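PDB 3D9Y: profilin, which binds monomeric actin in a 1:1 complex, promoting or preventing its polymerization depending on concentration, and is essential for cytokinesis in fission yeast. Local coordinates for residues Arg19-Val23 against Ala33-Leu39; Ile88-Ala92 against Ala111-Glu116; Thr93-Leu98 against Leu122-Tyr127. The contacts are given in a common frame with arbitrary orientation. Numbering follows the deposited sequence.

Contact 1: Arg19-Val23 against Ala33-Leu39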
ATOM      1  N   ARG A  19      -2.853  -0.285  -9.775  1.00 18.26           N
ATOM      2  CA  ARG A  19      -3.315  -1.439  -8.988  1.00 18.17           C
ATOM      3  C   ARG A  19      -3.371  -1.027  -7.523  1.00 18.20           C
ATOM      4  O   ARG A  19      -2.610  -0.156  -7.093  1.00 17.36           O
ATOM      5  CB  ARG A  19      -2.394  -2.665  -9.144  1.00 18.61           C
ATOM      6  CG  ARG A  19      -1.712  -2.835 -10.499  1.00 19.38           C
ATOM      7  CD  ARG A  19      -0.964  -4.165 -10.583  1.00 20.20           C
ATOM      8  NE  ARG A  19      -1.835  -5.255 -11.022  1.00 22.48           N
ATOM      9  CZ  ARG A  19      -1.522  -6.551 -10.975  1.00 23.35           C
ATOM     10  NH1 ARG A  19      -0.346  -6.963 -10.510  1.00 24.02           N
ATOM     11  NH2 ARG A  19      -2.399  -7.449 -11.406  1.00 24.49           N
ATOM     12  N   ALA A  20      -4.270  -1.645  -6.761  1.00 17.68           N
ATOM     13  CA  ALA A  20      -4.412  -1.302  -5.343  1.00 17.48           C
ATOM     14  C   ALA A  20      -5.083  -2.395  -4.520  1.00 17.20           C
ATOM     15  O   ALA A  20      -5.788  -3.268  -5.054  1.00 17.02           O
ATOM     16  CB  ALA A  20      -5.166   0.020  -5.180  1.00 17.56           C
ATOM     17  N   ALA A  21      -4.844  -2.330  -3.212  1.00 16.97           N
ATOM     18  CA  ALA A  21      -5.462  -3.225  -2.258  1.00 17.01           C
ATOM     19  C   ALA A  21      -5.641  -2.536  -0.912  1.00 16.80           C
ATOM     20  O   ALA A  21      -4.971  -1.542  -0.609  1.00 16.44           O
ATOM     21  CB  ALA A  21      -4.636  -4.495  -2.113  1.00 16.96           C
ATOM     22  N   ILE A  22      -6.582  -3.048  -0.122  1.00 17.08           N
ATOM     23  CA  ILE A  22      -6.783  -2.585   1.249  1.00 17.22           C
ATOM     24  C   ILE A  22      -6.791  -3.819   2.141  1.00 17.26           C
ATOM     25  O   ILE A  22      -7.517  -4.764   1.880  1.00 17.29           O
ATOM     26  CB  ILE A  22      -8.089  -1.795   1.416  1.00 17.43           C
ATOM     27  CG1 ILE A  22      -8.069  -0.575   0.481  1.00 17.52           C
ATOM     28  CG2 ILE A  22      -8.285  -1.390   2.889  1.00 17.36           C
ATOM     29  CD1 ILE A  22      -9.360   0.193   0.403  1.00 17.85           C
ATOM     30  N   VAL A  23      -5.954  -3.805   3.175  1.00 17.08           N
ATOM     31  CA  VAL A  23      -5.740  -4.982   4.022  1.00 16.85           C
ATOM     32  C   VAL A  23      -5.811  -4.605   5.503  1.00 16.25           C
ATOM     33  O   VAL A  23      -5.654  -3.446   5.860  1.00 16.12           O
ATOM     34  CB  VAL A  23      -4.380  -5.664   3.691  1.00 17.31           C
ATOM     35  CG1 VAL A  23      -4.296  -6.015   2.210  1.00 17.80           C
ATOM     36  CG2 VAL A  23      -3.223  -4.785   4.056  1.00 18.41           C
ATOM     37  N   ALA A  33      -9.398  -5.460  -3.185  1.00 23.35           N
ATOM     38  CA  ALA A  33      -8.246  -5.533  -4.087  1.00 23.70           C
ATOM     39  C   ALA A  33      -8.694  -5.393  -5.531  1.00 24.25           C
ATOM     40  O   ALA A  33      -9.812  -5.773  -5.866  1.00 24.51           O
ATOM     41  CB  ALA A  33      -7.500  -6.835  -3.888  1.00 24.10           C
ATOM     42  N   SER A  34      -7.823  -4.834  -6.367  1.00 24.85           N
ATOM     43  CA  SER A  34      -8.056  -4.736  -7.801  1.00 25.76           C
ATOM     44  C   SER A  34      -7.744  -6.055  -8.513  1.00 26.15           C
ATOM     45  O   SER A  34      -7.135  -6.954  -7.938  1.00 27.75           O
ATOM     46  CB  SER A  34      -7.238  -3.592  -8.408  1.00 25.71           C
ATOM     47  OG  SER A  34      -5.853  -3.753  -8.194  1.00 25.92           O
ATOM     48  N   ALA A  35      -8.175  -6.147  -9.772  1.00 27.32           N
ATOM     49  CA  ALA A  35      -8.066  -7.377 -10.556  1.00 27.52           C
ATOM     50  C   ALA A  35      -6.625  -7.754 -10.834  1.00 28.03           C
ATOM     51  O   ALA A  35      -5.879  -6.954 -11.452  1.00 28.58           O
ATOM     52  CB  ALA A  35      -8.814  -7.227 -11.873  1.00 27.67           C
ATOM     53  N   GLY A  36      -6.247  -8.971 -10.389  1.00 28.18           N
ATOM     54  CA  GLY A  36      -4.921  -9.523 -10.623  1.00 28.48           C
ATOM     55  C   GLY A  36      -3.975  -9.331  -9.446  1.00 28.35           C
ATOM     56  O   GLY A  36      -3.000 -10.073  -9.287  1.00 28.99           O
ATOM     57  N   PHE A  37      -4.281  -8.337  -8.612  1.00 28.48           N
ATOM     58  CA  PHE A  37      -3.386  -7.867  -7.567  1.00 28.78           C
ATOM     59  C   PHE A  37      -3.593  -8.689  -6.290  1.00 28.92           C
ATOM     60  O   PHE A  37      -4.113  -8.211  -5.259  1.00 29.41           O
ATOM     61  CB  PHE A  37      -3.608  -6.362  -7.349  1.00 28.79           C
ATOM     62  CG  PHE A  37      -2.453  -5.653  -6.691  1.00 28.41           C
ATOM     63  CD1 PHE A  37      -2.668  -4.832  -5.592  1.00 29.45           C
ATOM     64  CD2 PHE A  37      -1.165  -5.771  -7.189  1.00 29.08           C
ATOM     65  CE1 PHE A  37      -1.606  -4.164  -4.979  1.00 29.03           C
ATOM     66  CE2 PHE A  37      -0.099  -5.115  -6.581  1.00 28.87           C
ATOM     67  CZ  PHE A  37      -0.323  -4.305  -5.477  1.00 28.98           C
ATOM     68  N   ASN A  38      -3.171  -9.951  -6.378  1.00 29.08           N
ATOM     69  CA  ASN A  38      -3.409 -10.918  -5.307  1.00 29.43           C
ATOM     70  C   ASN A  38      -2.302 -10.940  -4.258  1.00 29.47           C
ATOM     71  O   ASN A  38      -1.180 -11.378  -4.528  1.00 28.69           O
ATOM     72  CB  ASN A  38      -3.611 -12.311  -5.911  1.00 29.51           C
ATOM     73  CG  ASN A  38      -4.720 -12.340  -6.947  1.00 30.22           C
ATOM     74  OD1 ASN A  38      -5.584 -11.464  -6.971  1.00 31.67           O
ATOM     75  ND2 ASN A  38      -4.694 -13.341  -7.818  1.00 31.67           N
ATOM     76  N   LEU A  39      -2.633 -10.465  -3.056  1.00 29.80           N
ATOM     77  CA  LEU A  39      -1.707 -10.476  -1.920  1.00 29.91           C
ATOM     78  C   LEU A  39      -1.969 -11.688  -1.027  1.00 30.15           C
ATOM     79  O   LEU A  39      -3.094 -11.918  -0.592  1.00 30.56           O
ATOM     80  CB  LEU A  39      -1.858  -9.202  -1.092  1.00 29.87           C
ATOM     81  CG  LEU A  39      -1.862  -7.864  -1.835  1.00 29.86           C
ATOM     82  CD1 LEU A  39      -1.920  -6.739  -0.828  1.00 30.25           C
ATOM     83  CD2 LEU A  39      -0.652  -7.715  -2.738  1.00 30.55           C
TER
HETATM   84  O   HOH W   1      -4.810  -4.521 -10.895  1.00 40.14           O

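Contact 2: Ile88-Ala92 against Ala111-Glu116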
ATOM      1  N   ILE A  88       5.480   1.388  -5.300  1.00 13.82           N
ATOM      2  CA  ILE A  88       4.443   0.929  -4.414  1.00 14.21           C
ATOM      3  C   ILE A  88       4.439   1.841  -3.199  1.00 13.73           C
ATOM      4  O   ILE A  88       5.498   2.200  -2.690  1.00 12.11           O
ATOM      5  CB  ILE A  88       4.697  -0.563  -4.039  1.00 15.61           C
ATOM      6  CG1 ILE A  88       3.447  -1.210  -3.447  1.00 17.22           C
ATOM      7  CG2 ILE A  88       5.892  -0.720  -3.122  1.00 16.48           C
ATOM      8  CD1 ILE A  88       2.646  -1.998  -4.443  1.00 19.38           C
ATOM      9  N   ILE A  89       3.237   2.231  -2.780  1.00 13.34           N
ATOM     10  CA  ILE A  89       3.015   3.103  -1.617  1.00 13.48           C
ATOM     11  C   ILE A  89       2.086   2.381  -0.647  1.00 13.83           C
ATOM     12  O   ILE A  89       0.945   2.064  -0.999  1.00 14.24           O
ATOM     13  CB  ILE A  89       2.301   4.386  -2.051  1.00 13.70           C
ATOM     14  CG1 ILE A  89       3.074   5.102  -3.165  1.00 14.35           C
ATOM     15  CG2 ILE A  89       2.001   5.305  -0.821  1.00 13.13           C
ATOM     16  CD1 ILE A  89       4.460   5.627  -2.803  1.00 12.85           C
ATOM     17  N   CYS A  90       2.586   2.107   0.546  1.00 13.01           N
ATOM     18  CA  CYS A  90       1.823   1.437   1.592  1.00 13.37           C
ATOM     19  C   CYS A  90       1.656   2.384   2.783  1.00 12.97           C
ATOM     20  O   CYS A  90       2.634   2.892   3.313  1.00 12.71           O
ATOM     21  CB  CYS A  90       2.539   0.182   2.046  1.00 13.98           C
ATOM     22  SG  CYS A  90       2.911  -0.985   0.730  1.00 16.57           S
ATOM     23  N   VAL A  91       0.414   2.582   3.218  1.00 12.80           N
ATOM     24  CA  VAL A  91       0.130   3.547   4.271  1.00 13.28           C
ATOM     25  C   VAL A  91      -0.849   2.938   5.269  1.00 13.44           C
ATOM     26  O   VAL A  91      -1.934   2.475   4.897  1.00 13.38           O
ATOM     27  CB  VAL A  91      -0.423   4.855   3.709  1.00 13.54           C
ATOM     28  CG1 VAL A  91      -0.562   5.894   4.817  1.00 13.45           C
ATOM     29  CG2 VAL A  91       0.498   5.391   2.614  1.00 13.39           C
ATOM     30  N   ALA A  92      -0.457   2.943   6.539  1.00 13.80           N
ATOM     31  CA  ALA A  92      -1.276   2.354   7.599  1.00 13.86           C
ATOM     32  C   ALA A  92      -2.241   3.369   8.217  1.00 14.30           C
ATOM     33  O   ALA A  92      -1.880   4.522   8.473  1.00 14.47           O
ATOM     34  CB  ALA A  92      -0.370   1.752   8.670  1.00 14.32           C
ATOM     35  N   ALA A 111       1.528   9.550  -6.305  1.00 14.13           N
ATOM     36  CA  ALA A 111       0.916   8.345  -5.740  1.00 13.38           C
ATOM     37  C   ALA A 111       0.953   8.395  -4.217  1.00 12.72           C
ATOM     38  O   ALA A 111      -0.028   8.043  -3.559  1.00 11.52           O
ATOM     39  CB  ALA A 111       1.610   7.091  -6.250  1.00 13.49           C
ATOM     40  N   ALA A 112       2.067   8.852  -3.654  1.00 12.00           N
ATOM     41  CA  ALA A 112       2.146   9.024  -2.203  1.00 12.60           C
ATOM     42  C   ALA A 112       1.098  10.005  -1.682  1.00 11.94           C
ATOM     43  O   ALA A 112       0.423   9.730  -0.694  1.00 12.06           O
ATOM     44  CB  ALA A 112       3.530   9.475  -1.796  1.00 12.44           C
ATOM     45  N   LYS A 113       0.971  11.160  -2.331  1.00 12.41           N
ATOM     46  CA  LYS A 113       0.049  12.206  -1.861  1.00 12.72           C
ATOM     47  C   LYS A 113      -1.393  11.698  -1.869  1.00 12.20           C
ATOM     48  O   LYS A 113      -2.126  11.871  -0.899  1.00 12.41           O
ATOM     49  CB  LYS A 113       0.177  13.473  -2.714  1.00 13.07           C
ATOM     50  CG  LYS A 113       1.416  14.308  -2.376  1.00 15.02           C
ATOM     51  CD  LYS A 113       1.810  15.268  -3.509  1.00 15.21           C
ATOM     52  CE  LYS A 113       3.186  15.877  -3.283  1.00 16.15           C
ATOM     53  NZ  LYS A 113       3.818  16.373  -4.547  1.00 17.39           N
ATOM     54  N   ILE A 114      -1.778  11.021  -2.947  1.00 11.36           N
ATOM     55  CA  ILE A 114      -3.131  10.464  -3.050  1.00 11.36           C
ATOM     56  C   ILE A 114      -3.392   9.421  -1.948  1.00 11.37           C
ATOM     57  O   ILE A 114      -4.403   9.482  -1.244  1.00 11.64           O
ATOM     58  CB  ILE A 114      -3.349   9.837  -4.452  1.00 10.80           C
ATOM     59  CG1 ILE A 114      -3.426  10.942  -5.503  1.00 10.95           C
ATOM     60  CG2 ILE A 114      -4.628   8.961  -4.502  1.00 10.07           C
ATOM     61  CD1 ILE A 114      -3.147  10.493  -6.896  1.00 12.28           C
ATOM     62  N   THR A 115      -2.459   8.488  -1.789  1.00 11.42           N
ATOM     63  CA  THR A 115      -2.646   7.356  -0.860  1.00 11.49           C
ATOM     64  C   THR A 115      -2.577   7.823   0.594  1.00 12.10           C
ATOM     65  O   THR A 115      -3.405   7.413   1.417  1.00 11.81           O
ATOM     66  CB  THR A 115      -1.763   6.169  -1.205  1.00 12.47           C
ATOM     67  OG1 THR A 115      -1.746   5.837  -2.544  1.00  7.86           O
ATOM     68  CG2 THR A 115      -1.777   5.112  -0.263  1.00 16.13           C
ATOM     69  N   GLU A 116      -1.649   8.726   0.894  1.00 11.32           N
ATOM     70  CA  GLU A 116      -1.567   9.316   2.249  1.00 11.29           C
ATOM     71  C   GLU A 116      -2.837  10.098   2.601  1.00 11.13           C
ATOM     72  O   GLU A 116      -3.282  10.078   3.730  1.00 11.56           O
ATOM     73  CB  GLU A 116      -0.346  10.227   2.377  1.00 11.13           C
ATOM     74  CG  GLU A 116       1.007   9.487   2.275  1.00 11.94           C
ATOM     75  CD  GLU A 116       1.499   8.807   3.566  1.00 14.17           C
ATOM     76  OE1 GLU A 116       0.817   8.856   4.613  1.00 14.82           O
ATOM     77  OE2 GLU A 116       2.611   8.209   3.525  1.00 12.62           O
TER

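Contact 3: Thr93-Leu98 against Leu122-Tyr127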
ATOM      1  N   THR A  93      -3.474   2.931   8.444  1.00 14.30           N
ATOM      2  CA  THR A  93      -4.473   3.707   9.191  1.00 14.43           C
ATOM      3  C   THR A  93      -4.618   3.059  10.569  1.00 14.57           C
ATOM      4  O   THR A  93      -3.763   2.267  10.972  1.00 14.94           O
ATOM      5  CB  THR A  93      -5.833   3.770   8.440  1.00 14.56           C
ATOM      6  OG1 THR A  93      -6.450   2.474   8.398  1.00 15.18           O
ATOM      7  CG2 THR A  93      -5.651   4.281   7.030  1.00 15.15           C
ATOM      8  N   LYS A  94      -5.682   3.380  11.303  1.00 14.50           N
ATOM      9  CA  LYS A  94      -5.891   2.771  12.609  1.00 14.54           C
ATOM     10  C   LYS A  94      -6.125   1.271  12.473  1.00 14.38           C
ATOM     11  O   LYS A  94      -5.551   0.477  13.217  1.00 14.51           O
ATOM     12  CB  LYS A  94      -7.069   3.430  13.333  1.00 14.41           C
ATOM     13  CG  LYS A  94      -7.173   3.053  14.800  1.00 15.01           C
ATOM     14  CD  LYS A  94      -8.333   3.750  15.498  1.00 15.10           C
ATOM     15  CE  LYS A  94      -9.667   3.072  15.206  1.00 15.32           C
ATOM     16  NZ  LYS A  94     -10.810   3.697  15.940  1.00 15.11           N
ATOM     17  N   LEU A  95      -6.957   0.895  11.508  1.00 14.41           N
ATOM     18  CA  LEU A  95      -7.394  -0.486  11.333  1.00 14.50           C
ATOM     19  C   LEU A  95      -6.933  -1.157  10.035  1.00 14.61           C
ATOM     20  O   LEU A  95      -7.085  -2.370   9.893  1.00 14.07           O
ATOM     21  CB  LEU A  95      -8.924  -0.539  11.405  1.00 14.26           C
ATOM     22  CG  LEU A  95      -9.562   0.022  12.682  1.00 14.15           C
ATOM     23  CD1 LEU A  95     -11.071  -0.120  12.615  1.00 13.44           C
ATOM     24  CD2 LEU A  95      -9.021  -0.654  13.937  1.00 14.11           C
ATOM     25  N   CYS A  96      -6.375  -0.390   9.092  1.00 15.17           N
ATOM     26  CA  CYS A  96      -5.989  -0.938   7.783  1.00 15.65           C
ATOM     27  C   CYS A  96      -4.651  -0.435   7.230  1.00 14.90           C
ATOM     28  O   CYS A  96      -4.001   0.456   7.805  1.00 14.05           O
ATOM     29  CB  CYS A  96      -7.097  -0.707   6.746  1.00 16.72           C
ATOM     30  SG  CYS A  96      -8.502   0.304   7.311  1.00 23.78           S
ATOM     31  N   ILE A  97      -4.240  -1.064   6.130  1.00 14.15           N
ATOM     32  CA  ILE A  97      -3.123  -0.612   5.312  1.00 14.19           C
ATOM     33  C   ILE A  97      -3.597  -0.459   3.865  1.00 14.21           C
ATOM     34  O   ILE A  97      -4.120  -1.404   3.282  1.00 14.09           O
ATOM     35  CB  ILE A  97      -1.956  -1.616   5.320  1.00 14.35           C
ATOM     36  CG1 ILE A  97      -1.470  -1.893   6.746  1.00 13.75           C
ATOM     37  CG2 ILE A  97      -0.817  -1.110   4.440  1.00 14.16           C
ATOM     38  CD1 ILE A  97      -0.743  -3.218   6.896  1.00 14.02           C
ATOM     39  N   LEU A  98      -3.402   0.730   3.300  1.00 14.01           N
ATOM     40  CA  LEU A  98      -3.667   0.972   1.885  1.00 13.99           C
ATOM     41  C   LEU A  98      -2.400   0.617   1.101  1.00 14.14           C
ATOM     42  O   LEU A  98      -1.306   0.984   1.510  1.00 13.63           O
ATOM     43  CB  LEU A  98      -4.007   2.439   1.664  1.00 14.60           C
ATOM     44  CG  LEU A  98      -5.148   3.031   2.494  1.00 15.39           C
ATOM     45  CD1 LEU A  98      -5.410   4.460   2.071  1.00 16.92           C
ATOM     46  CD2 LEU A  98      -6.399   2.207   2.373  1.00 17.58           C
ATOM     47  N   LEU A 122      -9.498   8.273   6.106  1.00 12.39           N
ATOM     48  CA  LEU A 122      -9.952   7.109   6.836  1.00 12.76           C
ATOM     49  C   LEU A 122      -9.642   7.215   8.335  1.00 12.81           C
ATOM     50  O   LEU A 122     -10.466   6.814   9.153  1.00 12.34           O
ATOM     51  CB  LEU A 122      -9.381   5.822   6.240  1.00 12.69           C
ATOM     52  CG  LEU A 122      -9.968   5.425   4.882  1.00 13.14           C
ATOM     53  CD1 LEU A 122      -9.133   4.330   4.248  1.00 12.84           C
ATOM     54  CD2 LEU A 122     -11.421   4.984   5.009  1.00 12.65           C
ATOM     55  N   VAL A 123      -8.490   7.779   8.700  1.00 12.94           N
ATOM     56  CA  VAL A 123      -8.187   7.994  10.125  1.00 12.91           C
ATOM     57  C   VAL A 123      -9.189   8.977  10.758  1.00 12.97           C
ATOM     58  O   VAL A 123      -9.707   8.722  11.854  1.00 12.35           O
ATOM     59  CB  VAL A 123      -6.713   8.428  10.340  1.00 13.26           C
ATOM     60  CG1 VAL A 123      -6.448   8.854  11.783  1.00 13.12           C
ATOM     61  CG2 VAL A 123      -5.784   7.275   9.980  1.00 13.84           C
ATOM     62  N   GLY A 124      -9.483  10.071  10.051  1.00 12.63           N
ATOM     63  CA  GLY A 124     -10.461  11.060  10.512  1.00 13.63           C
ATOM     64  C   GLY A 124     -11.848  10.475  10.678  1.00 13.76           C
ATOM     65  O   GLY A 124     -12.588  10.863  11.585  1.00 13.84           O
ATOM     66  N   VAL A 125     -12.196   9.529   9.812  1.00 13.88           N
ATOM     67  CA  VAL A 125     -13.497   8.855   9.895  1.00 14.71           C
ATOM     68  C   VAL A 125     -13.513   7.878  11.069  1.00 14.79           C
ATOM     69  O   VAL A 125     -14.571   7.624  11.659  1.00 15.55           O
ATOM     70  CB  VAL A 125     -13.857   8.144   8.571  1.00 14.87           C
ATOM     71  CG1 VAL A 125     -15.142   7.342   8.708  1.00 15.42           C
ATOM     72  CG2 VAL A 125     -14.014   9.165   7.450  1.00 15.21           C
ATOM     73  N   GLY A 126     -12.339   7.366  11.426  1.00 14.82           N
ATOM     74  CA  GLY A 126     -12.185   6.454  12.550  1.00 14.56           C
ATOM     75  C   GLY A 126     -11.667   5.072  12.178  1.00 14.74           C
ATOM     76  O   GLY A 126     -11.764   4.150  12.986  1.00 14.71           O
ATOM     77  N   TYR A 127     -11.114   4.925  10.973  1.00 14.47           N
ATOM     78  CA  TYR A 127     -10.617   3.635  10.489  1.00 14.58           C
ATOM     79  C   TYR A 127      -9.098   3.664  10.326  1.00 14.14           C
ATOM     80  O   TYR A 127      -8.502   2.631  10.051  1.00 14.01           O
ATOM     81  CB  TYR A 127     -11.262   3.262   9.150  1.00 15.19           C
ATOM     82  CG  TYR A 127     -12.732   2.926   9.239  1.00 15.36           C
ATOM     83  CD1 TYR A 127     -13.700   3.916   9.113  1.00 16.13           C
ATOM     84  CD2 TYR A 127     -13.155   1.616   9.440  1.00 15.74           C
ATOM     85  CE1 TYR A 127     -15.057   3.610   9.196  1.00 16.07           C
ATOM     86  CE2 TYR A 127     -14.503   1.299   9.525  1.00 15.91           C
ATOM     87  CZ  TYR A 127     -15.449   2.298   9.402  1.00 15.92           C
ATOM     88  OH  TYR A 127     -16.785   1.988   9.483  1.00 16.67           O
TER

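Contact 1: Arg19-Val23 against Ala33-Leu39
The ring of Phe37 lies with one face against Arg19 CB, a CH-pi contact with the carbon 4.0 Å from the ring centroid and 16° off the normal, so the aliphatic base of the arginine lids an aromatic group. The same strand face continues with Ala21, small enough to admit bulky loop side chains, and Val23: Ala21 CB meets Phe37 CD1 at 4.0 Å and Leu39 CD1 at 3.8 Å, and Val23 CG1 meets Leu39 CD1 at 3.9 Å. Here the first beta hairpin of the profilin sheet frays. Ala21 and Ala33 form a last antiparallel non-hydrogen-bonded pair, and Ser34 N donates to Ala20 O (2.9 Å). Ser34 OG then replaces a backbone acceptor, taking Ala20 N at 3.0 Å, before a type II turn runs from Ser34 to Phe37. Gly36 suits its third position, since a CB would strike both Arg19 NH2 and the preceding carbonyl. One water links Arg19 NE (3.1 Å), Ser34 OG (3.0 Å) and Ala35 O (2.7 Å).

Contact 2: Ile88-Ala92 against Ala111-Glu116
In the profilin fold the C-terminal helix 108-125 lies along one face of the central antiparallel sheet, and this is where it rests on strand 86-92. The two short axes run 25° from parallel and approach to 8.6 Å, a close fit that owes much to the small residues on the helix. Apolar contacts come first. Ile89 and Val91, alternate residues of the strand, point at the helix, whereas Cys90 turns to the other face, toward Leu47 and Phe51. Ile89 CG1 sits 4.0 Å from Ala111 CB, and Ile89 CD1 lies 4.1 Å from Ala112 CB; alanine lets the bulky isoleucine lie close to the helix backbone. Thr115 presents its methyl: CG2 is 3.8 Å from Ile89 CG2 and 3.7 Å from Val91 CG2.

No hydrogen bond crosses between the two segments; the polar ends of the helix residues find partners elsewhere. Thr115 OG1 donates to Ala111 O (3.0 Å), one turn back, and also bonds Ser100 of the adjacent strand. Glu116 OE2 is hydrogen-bonded to Tyr80 OH and Ser78 OG; Glu116 OE1 has a long, weak ion pair with Arg77 and lies 3.3 Å from Val91 CG1.

Contact 3: Thr93-Leu98 against Leu122-Tyr127
The end of the chain belongs to the region that, in profilins generally, binds proline-rich ligands in a groove lined by aromatic residues of the terminal helices and the sheet; Tyr127 probably contributes to it here, together with Trp31, which Leu95 and Cys96 touch. A glycerol, probably from the crystallisation liquor, lies about 4 Å from the Tyr127 side chain at the nearest atoms. The key acceptor is the main-chain oxygen of this last residue. Thr93 OG1 donates to Tyr127 O at 2.6 Å and Leu95 N donates to it at 2.7 Å, so the terminus is gripped by the turn that joins strands 86-92 and 96-102. Threonine suits this spot because its hydroxyl works twice: OG1 also accepts from Cys96 N (2.9 Å), an ST motif that braces the turn.

What brings the terminus round is a Schellman motif closing helix 108-125. Tyr127 N bonds Leu122 O at 2.7 Å, and Gly126 N bonds Leu122 O at 3.0 Å and, weakly, Val123 O at 3.0 Å. Gly126, with a phi of 118°, holds a conformation in which a CB would collide with the preceding carbonyl. Its own oxygen receives a weak hydrogen bond from Lys94 NZ (3.1 Å), at the end of a long, exposed side chain. Apolar groups fill the rest. Thr93 CB packs on Val123 CG2 (3.8 Å), and Thr93 CG2 lies 4.1 Å from Leu122 CB. Deeper, Leu122 CD1 meets Leu98 CD2 at 3.9 Å under the helix, while at the surface Leu95 CD1 approaches Tyr127 CD2 to 4.2 Å.

How the contacts relate
All three contacts are built on the same antiparallel sheet, whose neighbouring strands 19-24, 96-102 and 86-92 carry them. Contacts 2 and 3, centres about 13 Å apart, use an earlier part of helix 108-125 and its C-terminal end, and their strands are joined by a probable hydrogen bond from Leu98 N to Val91 O (2.8 Å). A similar probable bond, Ile97 N to Val23 O (2.8 Å), ties contact 3 to contact 1, about 17 Å away between centres; Ile22 CG1 also packs on Leu98 CD2 at 3.8 Å. Contact 1 packs on the sheet face away from helix 108-125: Val23 and Leu39 touch Ile44 of helix 41-52, and Phe37 CZ lies 3.9 Å from Ile88 CD1. Only contact 3 includes Tyr127, at the probable proline-rich-ligand groove.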